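Local coordinates for protein putative aminopeptidase (Leishmania major, PDB 5NTH) that probably acts as a manganese-dependent M17 leucyl aminopeptidase, removing residues from the amino termini of peptides, and binds actinonin beside its metal ions, at residues A[278-283]-A[404-409]; A[240-245]-A[335-340]; A[38-43]-A[63-68]; A[45-50]-A[138-143]. All coordinates share one frame; numbering follows the deposited sequence.

Contact 1. Residues A[278-283]-A[404-409]; sequences TLRYRN and GEQDFV
Asp407 OD1 lies over one face of the Arg280 guanidinium, displaced toward its rim, with the carboxylate plane turned 79° from the guanidinium plane. The separation from Arg280 NH1 to Asp407 OD1 is 3.9 Å, and since the oxygen stands well out of the plane, no N-H is directed at it. The same oxygen approaches the other guanidinium at its edge, near the plane, where Arg282 NH1 is 4.0 Å from Asp407 OD1. One carboxylate oxygen therefore joins both arginines in a network of long salt bridges. Phe408 meets Arg280 obliquely, its ring inclined 40° to the guanidinium, as the two side chains run past each other in opposite directions. Arg280 NE is 3.6 Å from Phe408 CE1, and Arg280 NH2 is equally far from Phe408 CD1; a bend at chi3 (-45°) sets that NE beside the ring. Gln406 turns its amide oxygen to the strand at Thr278 and Arg280, with Thr278 CG2 3.4 Å from Gln406 OE1. The polar ends here are held by strand 349-361: Gln406 NE2 bonds to Ser353 OG, and Thr278 OG1 to Thr355 OG1. In the catalytic domain, this joins strand 275-282 of the large mixed sheet to the loop leading from helix 391-404 to strand 412-417. Arg280 NH1 also has a long, weak ion pair with Asp246, so Asp407 shares it. With Asp407 and Arg282 both exposed, the charges probably act at a distance, screened by water, while Phe408 and Gln406 meet the Arg280 chain in van der Waals contact.

Contact 2. Residues A[240-245]-A[335-340]; sequences AAELGV and VVRSMK
Leu243 and Val336 form the apolar centre of this contact, their side chains passing at a slant. Leu243 CD1 lies 4.1 Å from Val336 CG1, and the other leucine methyl turns to the next residue, with Leu243 CD2 4.1 Å from Arg337 CG. Here the arginine serves twice, its aliphatic start lying against Leu243 while its charged end meets Glu242. Arg337 NH2 donates a weak hydrogen bond, part of a salt bridge, to Glu242 OE2 at 3.3 Å; the bond is nearly straight (171°), and the oxygen sits at the guanidinium edge. The carboxylate and guanidinium are close to coplanar, 28° apart, although the two side chains cross at about a right angle. Arg337 is extended from CG to NE (NE anti to CB, chi3 176°), which carries NE out toward Glu242, and NH2 makes the bond. Lys340 also stretches across toward the C-terminal end of helix 229-243, but its amine has its hydrogen bond with Tyr281 OH rather than with Leu243 O. Further out, the helix ends just after Leu243. Gly244 leaves helical geometry with positive phi, and Val245 N bonds back to Ala240 O at 3.1 Å, turning the chain toward strand 246-251. Tyr281 of strand 275-282 lies beneath both segments, touching Val245, Val336 and Met339. This is the packing of neighbouring helices on a shared sheet face, buried aliphatic groups below and a salt bridge on the outer, more solvent-exposed side, as expected for helices 229-243 and 323-341 in the layered alpha/beta catalytic domain of an M17 aminopeptidase.

Contact 3. Residues A[38-43]-A[63-68]; sequences SKVSCV and SVLFYC
Leu65 carries most of the apolar contact, lying against Val40 and Val43 from the opposing loop. Val40 CG1 is 3.9 Å from Leu65 CD2, and Val43 CG2 is 3.9 Å from Leu65 CB; in both pairs the side chains slide past each other in opposite directions. CG of Leu65 stands anti to the backbone N (chi1 -165°), a setting that brings this atom too within reach of Val43 CG2. Val43 divides its two branches between consecutive residues, its other methyl resting at the base of the aromatic side chain, with Val43 CG1 4.1 Å from Phe66 CB. These two side chains cross at about a right angle. A second kind of contact sets a methyl against backbone: Leu65 CD2 approaches Ser41 O to 3.4 Å, closing over the peptide between Ser41 and Cys42. Within the 63-68 loop, order comes from a type I beta turn, in which Tyr67 N bonds to Val64 O at 3.0 Å. That turn puts Leu65 and Phe66 at its two central positions, both with CB directed at the 38-43 loop, while Val64 CG2 covers one face of the Phe66 ring near its rim. Beyond the two loops, the Phe66 ring meets Tyr140 edge-to-face. Together the two loops lie on one face of the six-stranded N-terminal sheet, with Tyr140 of strand 137-142 beneath them. Loop 38-43 connects strand 32-34 to strand 46-51, whereas loop 63-68 follows helix 53-57 and ends in Cys68, the N-cap position of helix 69-77.

Contact 4. Residues A[45-50]-A[138-143]; sequences YHVLLV and DVYVCA. Unlike the reference sequence in segment 45-50: Tyr45 (reference Pro).
Tyr140 gives up the most surface here and is held by backbone and side chain alike. Its N donates to Leu48 O at 2.6 Å, and its own carbonyl accepts from Val50 N at 2.9 Å, so the residue bonds to both flanks of Leu49, its partner in the parallel register. Leu49 CD1 folds over to within 3.7 Å of Tyr140 CB, and Val47 CG1 lies obliquely to the ring, 4.0 Å from Tyr140 CD1. Val50 continues the ladder, its side chain on the opposite face from Tyr140, with Val141, and its carbonyl accepts from Cys142 N. Its CG1 falls between the backbone N and carbonyl carbon (chi1 55°), which sets Val50 CG1 3.6 Å from Tyr140 O. At the other end Asp138 opens the ladder: its N donates to His46 O at 2.9 Å, while Leu48 N reaches Asp138 O at 2.7 Å. The segments 46-50 and 138-142 run parallel within 13°; they belong to strands 46-51 and 137-142, the middle pair of the N-terminal domain's six-stranded sheet, with strand 97-103 flanking the first and 181-185 the second. Five backbone bonds, reinforced by CA-H...O contacts, satisfy the peptide groups facing each other, which lets mostly apolar side chains, with Asp138 as a polar exception whose OD2 accepts from Ala44 N, occupy both faces of this buried pair.

The four contacts fall into two neighbourhoods. Contacts 1 and 2 belong to the catalytic domain and meet through strand 275-282, whose Tyr281 packs against helix 323-341. Contacts 3 and 4 share the N-terminal domain, their centres about 11 Å apart, and touch where Phe66 packs on Val47. Between contacts 1 and 4 the centres are about 42 Å apart. Contact 4 is the buried one, built on a backbone ladder within a sheet; the other three are partly buried and join elements through side chains. Of these, contacts 1 and 2 add charge pairs at exposed edges, long in the first and closer in the second, whereas contact 3 is apolar.

Contact 1. Residues A[278-283]-A[404-409]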
loop_
_atom_site.group_PDB
_atom_site.type_symbol
_atom_site.label_atom_id
_atom_site.label_comp_id
_atom_site.label_asym_id
_atom_site.label_seq_id
_atom_site.Cartn_x
_atom_site.Cartn_y
_atom_site.Cartn_z
ATOM N N THR A 278 7.471 -19.317 36.850
ATOM C CA THR A 278 8.876 -19.320 37.168
ATOM C C THR A 278 9.255 -20.616 37.858
ATOM O O THR A 278 8.617 -21.020 38.834
ATOM C CB THR A 278 9.271 -18.167 38.074
ATOM O OG1 THR A 278 9.117 -16.932 37.371
ATOM C CG2 THR A 278 10.745 -18.329 38.514
ATOM N N LEU A 279 10.306 -21.250 37.335
ATOM C CA LEU A 279 10.912 -22.437 37.918
ATOM C C LEU A 279 12.260 -22.013 38.426
ATOM O O LEU A 279 12.944 -21.225 37.766
ATOM C CB LEU A 279 11.100 -23.536 36.869
ATOM C CG LEU A 279 9.857 -24.373 36.576
ATOM C CD1 LEU A 279 8.772 -23.542 35.923
ATOM C CD2 LEU A 279 10.190 -25.584 35.714
ATOM N N ARG A 280 12.650 -22.538 39.584
ATOM C CA ARG A 280 13.959 -22.218 40.164
ATOM C C ARG A 280 14.541 -23.364 41.003
ATOM O O ARG A 280 13.815 -24.034 41.746
ATOM C CB ARG A 280 13.861 -20.955 41.005
ATOM C CG ARG A 280 12.842 -21.071 42.140
ATOM C CD ARG A 280 13.034 -20.014 43.219
ATOM N NE ARG A 280 14.460 -19.859 43.611
ATOM C CZ ARG A 280 15.050 -20.315 44.719
ATOM N NH1 ARG A 280 14.378 -20.998 45.641
ATOM N NH2 ARG A 280 16.344 -20.072 44.900
ATOM N N TYR A 281 15.854 -23.551 40.874
ATOM C CA TYR A 281 16.620 -24.560 41.610
ATOM C C TYR A 281 17.731 -23.874 42.372
ATOM O O TYR A 281 18.449 -23.046 41.783
ATOM C CB TYR A 281 17.255 -25.552 40.644
ATOM C CG TYR A 281 17.824 -26.830 41.244
ATOM C CD1 TYR A 281 17.049 -27.674 42.032
ATOM C CD2 TYR A 281 19.121 -27.237 40.943
ATOM C CE1 TYR A 281 17.571 -28.883 42.536
ATOM C CE2 TYR A 281 19.668 -28.431 41.436
ATOM C CZ TYR A 281 18.896 -29.262 42.244
ATOM O OH TYR A 281 19.438 -30.451 42.733
ATOM N N ARG A 282 17.825 -24.189 43.676
ATOM C CA ARG A 282 19.051 -23.996 44.449
ATOM C C ARG A 282 19.912 -25.234 44.280
ATOM O O ARG A 282 19.474 -26.366 44.551
ATOM C CB ARG A 282 18.807 -23.762 45.941
ATOM C CG ARG A 282 20.111 -23.481 46.763
ATOM C CD ARG A 282 19.850 -23.046 48.214
ATOM N NE ARG A 282 18.605 -22.258 48.215
ATOM C CZ ARG A 282 18.469 -20.932 48.376
ATOM N NH1 ARG A 282 17.238 -20.411 48.272
ATOM N NH2 ARG A 282 19.507 -20.129 48.665
ATOM N N ASN A 283 21.147 -25.000 43.847
ATOM C CA ASN A 283 22.111 -26.059 43.627
ATOM C C ASN A 283 22.685 -26.484 44.985
ATOM O O ASN A 283 23.312 -25.662 45.680
ATOM C CB ASN A 283 23.208 -25.569 42.680
ATOM C CG ASN A 283 24.178 -26.657 42.299
ATOM O OD1 ASN A 283 24.058 -27.804 42.746
ATOM N ND2 ASN A 283 25.155 -26.306 41.467
ATOM N N GLY A 404 13.097 -8.591 41.301
ATOM C CA GLY A 404 12.550 -7.946 42.488
ATOM C C GLY A 404 11.549 -8.710 43.334
ATOM O O GLY A 404 11.142 -8.219 44.367
ATOM N N GLU A 405 11.122 -9.889 42.924
ATOM C CA GLU A 405 10.111 -10.618 43.693
ATOM C C GLU A 405 10.531 -12.013 44.196
ATOM O O GLU A 405 9.830 -12.638 44.996
ATOM C CB GLU A 405 8.852 -10.701 42.845
ATOM C CG GLU A 405 8.166 -9.355 42.680
ATOM C CD GLU A 405 7.438 -8.905 43.930
ATOM O OE1 GLU A 405 7.268 -9.757 44.827
ATOM O OE2 GLU A 405 7.019 -7.716 44.009
ATOM N N GLN A 406 11.669 -12.502 43.731
ATOM C CA GLN A 406 12.179 -13.774 44.200
ATOM C C GLN A 406 12.885 -13.606 45.542
ATOM O O GLN A 406 13.215 -12.483 45.946
ATOM C CB GLN A 406 13.120 -14.339 43.156
ATOM C CG GLN A 406 12.396 -14.584 41.840
ATOM C CD GLN A 406 12.979 -15.732 41.044
ATOM O OE1 GLN A 406 12.454 -16.864 41.057
ATOM N NE2 GLN A 406 14.077 -15.447 40.342
ATOM N N ASP A 407 13.097 -14.722 46.240
ATOM C CA ASP A 407 13.831 -14.694 47.522
ATOM C C ASP A 407 15.373 -14.701 47.427
ATOM O O ASP A 407 16.030 -14.842 48.440
ATOM C CB ASP A 407 13.274 -15.731 48.536
ATOM C CG ASP A 407 13.581 -17.229 48.196
ATOM O OD1 ASP A 407 14.539 -17.597 47.442
ATOM O OD2 ASP A 407 12.817 -18.077 48.745
ATOM N N PHE A 408 15.936 -14.541 46.223
ATOM C CA PHE A 408 17.368 -14.227 46.010
ATOM C C PHE A 408 17.478 -13.142 44.927
ATOM O O PHE A 408 16.593 -13.014 44.093
ATOM C CB PHE A 408 18.108 -15.470 45.548
ATOM C CG PHE A 408 17.806 -15.871 44.109
ATOM C CD1 PHE A 408 16.725 -16.687 43.796
ATOM C CD2 PHE A 408 18.614 -15.421 43.055
ATOM C CE1 PHE A 408 16.461 -17.051 42.465
ATOM C CE2 PHE A 408 18.338 -15.774 41.736
ATOM C CZ PHE A 408 17.268 -16.598 41.445
ATOM N N VAL A 409 18.559 -12.386 44.903
ATOM C CA VAL A 409 18.730 -11.336 43.902
ATOM C C VAL A 409 19.629 -11.871 42.832
ATOM O O VAL A 409 20.734 -12.225 43.150
ATOM C CB VAL A 409 19.441 -10.102 44.491
ATOM C CG1 VAL A 409 19.717 -9.056 43.399
ATOM C CG2 VAL A 409 18.616 -9.490 45.620
#

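Contact 2. Residues A[240-245]-A[335-340]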
loop_
_atom_site.group_PDB
_atom_site.type_symbol
_atom_site.label_atom_id
_atom_site.label_comp_id
_atom_site.label_asym_id
_atom_site.label_seq_id
_atom_site.Cartn_x
_atom_site.Cartn_y
_atom_site.Cartn_z
ATOM N N ALA A 240 8.652 -29.383 36.485
ATOM C CA ALA A 240 8.957 -28.956 37.856
ATOM C C ALA A 240 8.963 -30.116 38.830
ATOM O O ALA A 240 9.905 -30.273 39.611
ATOM C CB ALA A 240 7.972 -27.895 38.336
ATOM N N ALA A 241 7.907 -30.917 38.799
ATOM C CA ALA A 241 7.825 -32.067 39.687
ATOM C C ALA A 241 8.836 -33.158 39.306
ATOM O O ALA A 241 9.254 -33.902 40.167
ATOM C CB ALA A 241 6.416 -32.624 39.733
ATOM N N GLU A 242 9.231 -33.251 38.037
ATOM C CA GLU A 242 10.221 -34.273 37.620
ATOM C C GLU A 242 11.572 -33.932 38.228
ATOM O O GLU A 242 12.201 -34.763 38.891
ATOM C CB GLU A 242 10.368 -34.369 36.083
ATOM C CG GLU A 242 11.143 -35.601 35.599
ATOM C CD GLU A 242 11.908 -35.404 34.278
ATOM O OE1 GLU A 242 11.240 -35.166 33.245
ATOM O OE2 GLU A 242 13.173 -35.518 34.252
ATOM N N LEU A 243 11.991 -32.692 37.986
ATOM C CA LEU A 243 13.285 -32.168 38.425
ATOM C C LEU A 243 13.323 -31.760 39.895
ATOM O O LEU A 243 14.388 -31.471 40.401
ATOM C CB LEU A 243 13.699 -30.975 37.553
ATOM C CG LEU A 243 13.743 -31.221 36.039
ATOM C CD1 LEU A 243 14.004 -29.921 35.291
ATOM C CD2 LEU A 243 14.799 -32.235 35.675
ATOM N N GLY A 244 12.179 -31.723 40.574
ATOM C CA GLY A 244 12.140 -31.495 42.020
ATOM C C GLY A 244 12.489 -30.072 42.381
ATOM O O GLY A 244 13.262 -29.850 43.318
ATOM N N VAL A 245 11.933 -29.104 41.647
ATOM C CA VAL A 245 12.302 -27.673 41.808
ATOM C C VAL A 245 11.113 -26.868 42.296
ATOM O O VAL A 245 9.972 -27.322 42.204
ATOM C CB VAL A 245 12.884 -27.049 40.500
ATOM C CG1 VAL A 245 13.913 -27.981 39.867
ATOM C CG2 VAL A 245 11.802 -26.727 39.463
ATOM N N VAL A 335 20.488 -27.720 31.943
ATOM C CA VAL A 335 21.366 -27.279 33.015
ATOM C C VAL A 335 21.059 -28.006 34.305
ATOM O O VAL A 335 21.927 -28.646 34.851
ATOM C CB VAL A 335 21.260 -25.785 33.282
ATOM C CG1 VAL A 335 21.991 -25.421 34.557
ATOM C CG2 VAL A 335 21.860 -25.021 32.114
ATOM N N VAL A 336 19.834 -27.918 34.792
ATOM C CA VAL A 336 19.475 -28.680 35.974
ATOM C C VAL A 336 19.758 -30.175 35.845
ATOM O O VAL A 336 20.162 -30.812 36.812
ATOM C CB VAL A 336 18.023 -28.448 36.365
ATOM C CG1 VAL A 336 17.520 -29.499 37.353
ATOM C CG2 VAL A 336 17.870 -27.069 36.949
ATOM N N ARG A 337 19.523 -30.747 34.674
ATOM C CA ARG A 337 19.787 -32.170 34.481
ATOM C C ARG A 337 21.263 -32.460 34.627
ATOM O O ARG A 337 21.638 -33.512 35.149
ATOM C CB ARG A 337 19.313 -32.637 33.109
ATOM C CG ARG A 337 17.918 -33.194 33.174
ATOM C CD ARG A 337 17.309 -33.426 31.810
ATOM N NE ARG A 337 15.983 -34.056 31.918
ATOM C CZ ARG A 337 15.109 -34.154 30.917
ATOM N NH1 ARG A 337 15.380 -33.672 29.699
ATOM N NH2 ARG A 337 13.943 -34.723 31.143
ATOM N N SER A 338 22.097 -31.545 34.133
ATOM C CA SER A 338 23.533 -31.702 34.221
ATOM C C SER A 338 23.986 -31.620 35.717
ATOM O O SER A 338 24.778 -32.436 36.209
ATOM C CB SER A 338 24.214 -30.666 33.323
ATOM O OG SER A 338 25.642 -30.759 33.386
ATOM N N MET A 339 23.436 -30.648 36.437
ATOM C CA MET A 339 23.655 -30.497 37.879
ATOM C C MET A 339 23.368 -31.779 38.664
ATOM O O MET A 339 24.137 -32.149 39.544
ATOM C CB MET A 339 22.820 -29.330 38.443
ATOM C CG MET A 339 23.396 -27.983 38.095
ATOM S SD MET A 339 22.587 -26.601 38.903
ATOM C CE MET A 339 20.973 -26.735 38.268
ATOM N N LYS A 340 22.279 -32.449 38.330
ATOM C CA LYS A 340 21.910 -33.711 38.967
ATOM C C LYS A 340 22.791 -34.899 38.571
ATOM O O LYS A 340 22.795 -35.916 39.262
ATOM C CB LYS A 340 20.461 -34.037 38.641
ATOM C CG LYS A 340 19.487 -33.051 39.252
ATOM C CD LYS A 340 18.095 -33.638 39.252
ATOM C CE LYS A 340 17.097 -32.740 39.958
ATOM N NZ LYS A 340 17.521 -32.317 41.314
#

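Contact 3. Residues A[38-43]-A[63-68]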
loop_
_atom_site.group_PDB
_atom_site.type_symbol
_atom_site.label_atom_id
_atom_site.label_comp_id
_atom_site.label_asym_id
_atom_site.label_seq_id
_atom_site.Cartn_x
_atom_site.Cartn_y
_atom_site.Cartn_z
ATOM N N SER A 38 35.875 -45.514 18.779
ATOM C CA SER A 38 36.763 -46.650 18.986
ATOM C C SER A 38 35.992 -47.980 19.210
ATOM O O SER A 38 36.629 -49.032 19.308
ATOM C CB SER A 38 37.700 -46.359 20.161
ATOM O OG SER A 38 36.977 -46.568 21.371
ATOM N N LYS A 39 34.659 -47.930 19.292
ATOM C CA LYS A 39 33.818 -49.124 19.516
ATOM C C LYS A 39 32.695 -49.371 18.488
ATOM O O LYS A 39 31.722 -50.072 18.781
ATOM C CB LYS A 39 33.187 -49.071 20.895
ATOM C CG LYS A 39 34.104 -48.492 21.927
ATOM C CD LYS A 39 33.563 -48.730 23.325
ATOM C CE LYS A 39 34.477 -48.027 24.338
ATOM N NZ LYS A 39 34.437 -48.649 25.695
ATOM N N VAL A 40 32.857 -48.808 17.290
ATOM C CA VAL A 40 31.961 -49.065 16.174
ATOM C C VAL A 40 32.199 -50.488 15.719
ATOM O O VAL A 40 33.311 -50.821 15.314
ATOM C CB VAL A 40 32.232 -48.086 15.004
ATOM C CG1 VAL A 40 31.509 -48.499 13.716
ATOM C CG2 VAL A 40 31.812 -46.674 15.385
ATOM N N SER A 41 31.139 -51.294 15.791
ATOM C CA SER A 41 31.123 -52.706 15.321
ATOM C C SER A 41 30.069 -52.963 14.236
ATOM O O SER A 41 30.170 -53.921 13.480
ATOM C CB SER A 41 30.863 -53.656 16.500
ATOM O OG SER A 41 29.652 -53.307 17.185
ATOM N N CYS A 42 29.050 -52.130 14.155
ATOM C CA CYS A 42 28.172 -52.203 13.014
ATOM C C CYS A 42 27.929 -50.851 12.339
ATOM O O CYS A 42 28.182 -49.795 12.890
ATOM C CB CYS A 42 26.867 -52.852 13.433
ATOM S SG CYS A 42 25.733 -51.665 14.150
ATOM N N VAL A 43 27.460 -50.925 11.103
ATOM C CA VAL A 43 27.202 -49.749 10.294
ATOM C C VAL A 43 25.748 -49.724 9.910
ATOM O O VAL A 43 25.163 -50.735 9.562
ATOM C CB VAL A 43 28.074 -49.746 9.029
ATOM C CG1 VAL A 43 27.612 -48.706 8.025
ATOM C CG2 VAL A 43 29.517 -49.479 9.405
ATOM N N SER A 63 40.137 -46.495 8.417
ATOM C CA SER A 63 39.733 -47.352 9.533
ATOM C C SER A 63 38.239 -47.450 9.697
ATOM O O SER A 63 37.752 -48.432 10.236
ATOM C CB SER A 63 40.250 -46.783 10.870
ATOM O OG SER A 63 41.507 -46.173 10.689
ATOM N N VAL A 64 37.505 -46.407 9.313
ATOM C CA VAL A 64 36.090 -46.383 9.605
ATOM C C VAL A 64 35.524 -47.599 8.880
ATOM O O VAL A 64 35.953 -47.965 7.790
ATOM C CB VAL A 64 35.385 -45.061 9.211
ATOM C CG1 VAL A 64 36.106 -43.844 9.788
ATOM C CG2 VAL A 64 35.258 -44.921 7.706
ATOM N N LEU A 65 34.544 -48.202 9.515
ATOM C CA LEU A 65 34.093 -49.513 9.181
ATOM C C LEU A 65 33.282 -49.589 7.885
ATOM O O LEU A 65 32.935 -50.680 7.417
ATOM C CB LEU A 65 33.247 -49.997 10.349
ATOM C CG LEU A 65 32.937 -51.486 10.398
ATOM C CD1 LEU A 65 34.237 -52.305 10.374
ATOM C CD2 LEU A 65 32.105 -51.793 11.645
ATOM N N PHE A 66 32.978 -48.445 7.282
ATOM C CA PHE A 66 32.262 -48.406 6.014
ATOM C C PHE A 66 33.227 -47.991 4.903
ATOM O O PHE A 66 32.800 -47.626 3.804
ATOM C CB PHE A 66 31.040 -47.459 6.108
ATOM C CG PHE A 66 31.400 -46.044 6.382
ATOM C CD1 PHE A 66 31.869 -45.220 5.369
ATOM C CD2 PHE A 66 31.338 -45.547 7.659
ATOM C CE1 PHE A 66 32.258 -43.917 5.623
ATOM C CE2 PHE A 66 31.723 -44.242 7.925
ATOM C CZ PHE A 66 32.178 -43.419 6.907
ATOM N N TYR A 67 34.530 -48.040 5.166
ATOM C CA TYR A 67 35.484 -47.685 4.109
ATOM C C TYR A 67 35.406 -48.792 3.114
ATOM O O TYR A 67 35.235 -49.944 3.492
ATOM C CB TYR A 67 36.919 -47.554 4.578
ATOM C CG TYR A 67 37.754 -46.691 3.649
ATOM C CD1 TYR A 67 37.621 -45.306 3.678
ATOM C CD2 TYR A 67 38.696 -47.249 2.750
ATOM C CE1 TYR A 67 38.375 -44.487 2.849
ATOM C CE2 TYR A 67 39.473 -46.431 1.920
ATOM C CZ TYR A 67 39.293 -45.047 1.976
ATOM O OH TYR A 67 40.011 -44.168 1.198
ATOM N N CYS A 68 35.480 -48.418 1.849
ATOM C CA CYS A 68 35.443 -49.359 0.732
ATOM C C CYS A 68 35.747 -48.534 -0.517
ATOM O O CYS A 68 35.879 -47.307 -0.425
ATOM C CB CYS A 68 34.095 -50.073 0.641
ATOM S SG CYS A 68 32.743 -48.936 0.334
#

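Contact 4. Residues A[45-50]-A[138-143]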
loop_
_atom_site.group_PDB
_atom_site.type_symbol
_atom_site.label_atom_id
_atom_site.label_comp_id
_atom_site.label_asym_id
_atom_site.label_seq_id
_atom_site.Cartn_x
_atom_site.Cartn_y
_atom_site.Cartn_z
ATOM N N TYR A 45 22.091 -48.538 8.087
ATOM C CA TYR A 45 21.494 -48.621 6.788
ATOM C C TYR A 45 21.949 -47.392 5.971
ATOM O O TYR A 45 22.230 -47.486 4.787
ATOM C CB TYR A 45 19.991 -48.684 6.998
ATOM N N HIS A 46 22.059 -46.238 6.638
ATOM C CA HIS A 46 22.520 -44.969 6.018
ATOM C C HIS A 46 23.657 -44.352 6.825
ATOM O O HIS A 46 23.667 -44.428 8.066
ATOM C CB HIS A 46 21.360 -43.963 5.936
ATOM C CG HIS A 46 20.174 -44.502 5.216
ATOM N ND1 HIS A 46 19.903 -44.202 3.896
ATOM C CD2 HIS A 46 19.231 -45.389 5.605
ATOM C CE1 HIS A 46 18.817 -44.848 3.517
ATOM N NE2 HIS A 46 18.392 -45.577 4.535
ATOM N N VAL A 47 24.598 -43.739 6.102
ATOM C CA VAL A 47 25.787 -43.171 6.690
ATOM C C VAL A 47 26.057 -41.811 6.083
ATOM O O VAL A 47 26.025 -41.658 4.880
ATOM C CB VAL A 47 27.020 -44.060 6.467
ATOM C CG1 VAL A 47 28.218 -43.484 7.188
ATOM C CG2 VAL A 47 26.787 -45.443 7.000
ATOM N N LEU A 48 26.354 -40.846 6.944
ATOM C CA LEU A 48 26.805 -39.545 6.539
ATOM C C LEU A 48 28.199 -39.275 7.116
ATOM O O LEU A 48 28.459 -39.482 8.310
ATOM C CB LEU A 48 25.824 -38.479 7.020
ATOM C CG LEU A 48 26.314 -37.029 6.906
ATOM C CD1 LEU A 48 26.460 -36.565 5.456
ATOM C CD2 LEU A 48 25.385 -36.112 7.673
ATOM N N LEU A 49 29.066 -38.763 6.258
ATOM C CA LEU A 49 30.394 -38.398 6.636
ATOM C C LEU A 49 30.559 -36.939 6.298
ATOM O O LEU A 49 30.335 -36.531 5.151
ATOM C CB LEU A 49 31.404 -39.234 5.866
ATOM C CG LEU A 49 32.865 -38.845 6.091
ATOM C CD1 LEU A 49 33.245 -38.850 7.570
ATOM C CD2 LEU A 49 33.721 -39.799 5.281
ATOM N N VAL A 50 30.959 -36.152 7.295
ATOM C CA VAL A 50 30.989 -34.720 7.137
ATOM C C VAL A 50 32.145 -34.163 7.910
ATOM O O VAL A 50 32.315 -34.450 9.104
ATOM C CB VAL A 50 29.659 -34.059 7.543
ATOM C CG1 VAL A 50 29.228 -34.432 8.962
ATOM C CG2 VAL A 50 29.761 -32.555 7.396
ATOM N N ASP A 138 23.778 -43.098 10.591
ATOM C CA ASP A 138 25.060 -42.901 11.229
ATOM C C ASP A 138 25.631 -41.578 10.730
ATOM O O ASP A 138 25.641 -41.304 9.525
ATOM C CB ASP A 138 26.029 -44.050 10.913
ATOM C CG ASP A 138 25.796 -45.290 11.775
ATOM O OD1 ASP A 138 25.178 -45.235 12.843
ATOM O OD2 ASP A 138 26.256 -46.364 11.383
ATOM N N VAL A 139 26.077 -40.750 11.677
ATOM C CA VAL A 139 26.617 -39.446 11.360
ATOM C C VAL A 139 28.065 -39.397 11.826
ATOM O O VAL A 139 28.342 -39.366 13.036
ATOM C CB VAL A 139 25.821 -38.334 12.035
ATOM C CG1 VAL A 139 26.405 -36.981 11.685
ATOM C CG2 VAL A 139 24.379 -38.407 11.595
ATOM N N TYR A 140 28.970 -39.403 10.851
ATOM C CA TYR A 140 30.371 -39.449 11.133
ATOM C C TYR A 140 30.846 -38.050 10.959
ATOM O O TYR A 140 30.845 -37.542 9.852
ATOM C CB TYR A 140 31.124 -40.415 10.203
ATOM C CG TYR A 140 31.179 -41.848 10.715
ATOM C CD1 TYR A 140 30.064 -42.696 10.596
ATOM C CD2 TYR A 140 32.341 -42.371 11.324
ATOM C CE1 TYR A 140 30.106 -44.025 11.042
ATOM C CE2 TYR A 140 32.386 -43.696 11.787
ATOM C CZ TYR A 140 31.265 -44.524 11.640
ATOM O OH TYR A 140 31.248 -45.832 12.081
ATOM N N VAL A 141 31.261 -37.438 12.064
ATOM C CA VAL A 141 31.731 -36.064 12.071
ATOM C C VAL A 141 33.202 -35.933 12.399
ATOM O O VAL A 141 33.652 -36.364 13.438
ATOM C CB VAL A 141 31.001 -35.239 13.117
ATOM C CG1 VAL A 141 31.291 -33.755 12.892
ATOM C CG2 VAL A 141 29.515 -35.519 13.067
ATOM N N CYS A 142 33.925 -35.296 11.492
ATOM C CA CYS A 142 35.328 -34.963 11.687
ATOM C C CYS A 142 35.494 -33.548 12.256
ATOM O O CYS A 142 35.713 -32.572 11.519
ATOM C CB CYS A 142 36.070 -35.118 10.375
ATOM S SG CYS A 142 36.024 -36.848 9.894
ATOM N N ALA A 143 35.393 -33.470 13.580
ATOM C CA ALA A 143 35.503 -32.216 14.296
ATOM C C ALA A 143 36.367 -32.386 15.522
ATOM O O ALA A 143 36.202 -33.368 16.263
ATOM C CB ALA A 143 34.133 -31.696 14.698
#